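Local coordinates for protein chitinase (Thermococcus chitonophagus, PDB 5XSW) that probably hydrolyses chitin as an endochitinase, its crystallised portion holding a chitin fragment in a pocket of the largely helical domain, at residues Ala359-Leu362 against Trp363-Phe366. Sequence-based numbering, arbitrary orientation.
Sequences AEVL and WKEF
Trp-363 meets Val-361 at the start of the short helix 362-365, which follows helix 353-357 after a brief loop. The two side chains run side by side in the same direction, and the CG1 methyl of Val-361 lies 3.3 Å from the indole NE1 of Trp-363, approaching the ring obliquely. That methyl is placed there by a chi1 of -171°, which sets it beside the carbonyl carbon. The indole also touches Val-375 and Pro-376 of helix 374-386. Lys-364 packs against the same ring: its CG sits over the centre of the indole at 3.5 Å above the plane and also lies 4.0 Å from Val-361 CG1, so the aliphatic part of the lysine, the valine and the tryptophan form one small apolar cluster. The backbone N of Lys-364 gives only a weak hydrogen bond to Val-361 O. Glu-365 N reaches the same oxygen with straighter geometry, at 3.3 Å, closing the first helical turn from the N-cap residue. Its side chain bends at chi2 (-125°) and turns back over the loop, where OE2 comes 3.4 Å from CB of Ala-359; OE1 makes a long, weak ion pair with Lys-355 of helix 353-357. Phe-366 N then bonds to Leu-362 O at 3.0 Å. CD1 of Leu-362 also touches CD1 of the Phe-366 ring at 3.7 Å, and both side chains rest on Ala-356. Leu-362 packs against helix 327-338 as well. The helix amides are thus shared out: Asp-324 accepts from Leu-362 N and Glu-330 weakly from Trp-363 N, while the carbonyls of Val-361 and Leu-362 take the later ones, and the two outside carboxylates would probably be favoured by the partial positive charge of the helix start.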
# COMPACT_ATOMS: atom_id res chain seq x y z
N ALA A 359 -15.81 -2.41 -28.37
CA ALA A 359 -16.96 -2.41 -27.48
C ALA A 359 -17.65 -1.05 -27.47
O ALA A 359 -16.99 -0.03 -27.30
CB ALA A 359 -16.52 -2.83 -26.02
N GLU A 360 -18.98 -1.04 -27.59
CA GLU A 360 -19.71 0.21 -27.52
C GLU A 360 -19.78 0.73 -26.09
O GLU A 360 -19.74 1.92 -25.87
CB GLU A 360 -21.12 0.04 -28.07
CG GLU A 360 -21.16 -0.19 -29.59
CD GLU A 360 -22.55 0.00 -30.18
OE1 GLU A 360 -23.48 0.39 -29.43
OE2 GLU A 360 -22.72 -0.24 -31.40
N VAL A 361 -19.93 -0.19 -25.14
CA VAL A 361 -19.82 0.13 -23.70
C VAL A 361 -18.80 -0.85 -23.13
O VAL A 361 -19.12 -2.00 -22.84
CB VAL A 361 -21.13 -0.00 -23.00
CG1 VAL A 361 -21.06 0.54 -21.56
CG2 VAL A 361 -22.22 0.75 -23.80
N LEU A 362 -17.56 -0.38 -22.97
CA LEU A 362 -16.46 -1.23 -22.48
C LEU A 362 -16.83 -1.96 -21.17
O LEU A 362 -16.64 -3.17 -21.07
CB LEU A 362 -15.20 -0.38 -22.34
CG LEU A 362 -13.94 -1.16 -21.96
CD1 LEU A 362 -13.39 -1.99 -23.18
CD2 LEU A 362 -12.89 -0.22 -21.42
N TRP A 363 -17.42 -1.26 -20.20
CA TRP A 363 -17.53 -1.88 -18.88
C TRP A 363 -18.53 -3.03 -18.91
O TRP A 363 -18.41 -3.96 -18.14
CB TRP A 363 -17.92 -0.86 -17.80
CG TRP A 363 -19.29 -0.30 -17.85
CD1 TRP A 363 -19.69 0.89 -18.45
CD2 TRP A 363 -20.45 -0.84 -17.23
NE1 TRP A 363 -21.05 1.06 -18.28
CE2 TRP A 363 -21.52 0.04 -17.50
CE3 TRP A 363 -20.69 -1.99 -16.48
CZ2 TRP A 363 -22.81 -0.21 -17.05
CZ3 TRP A 363 -21.98 -2.21 -16.01
CH2 TRP A 363 -23.01 -1.33 -16.30
N LYS A 364 -19.50 -2.99 -19.81
CA LYS A 364 -20.47 -4.09 -19.91
C LYS A 364 -19.89 -5.29 -20.61
O LYS A 364 -20.17 -6.43 -20.25
CB LYS A 364 -21.73 -3.61 -20.64
CG LYS A 364 -22.59 -2.70 -19.77
CD LYS A 364 -23.89 -2.40 -20.53
CE LYS A 364 -24.64 -1.24 -19.89
NZ LYS A 364 -25.86 -0.87 -20.68
N GLU A 365 -19.05 -5.05 -21.59
CA GLU A 365 -18.42 -6.15 -22.30
C GLU A 365 -17.41 -6.89 -21.44
O GLU A 365 -17.20 -8.07 -21.64
CB GLU A 365 -17.72 -5.64 -23.54
CG GLU A 365 -18.65 -5.49 -24.68
CD GLU A 365 -18.15 -6.26 -25.86
OE1 GLU A 365 -17.76 -7.44 -25.65
OE2 GLU A 365 -18.11 -5.68 -26.97
N PHE A 366 -16.72 -6.16 -20.57
CA PHE A 366 -15.65 -6.73 -19.78
C PHE A 366 -16.02 -6.99 -18.33
O PHE A 366 -15.17 -7.36 -17.54
CB PHE A 366 -14.42 -5.84 -19.87
CG PHE A 366 -13.62 -6.04 -21.12
CD1 PHE A 366 -14.04 -5.48 -22.31
CD2 PHE A 366 -12.48 -6.79 -21.10
CE1 PHE A 366 -13.31 -5.68 -23.46
CE2 PHE A 366 -11.74 -6.99 -22.25
CZ PHE A 366 -12.16 -6.43 -23.43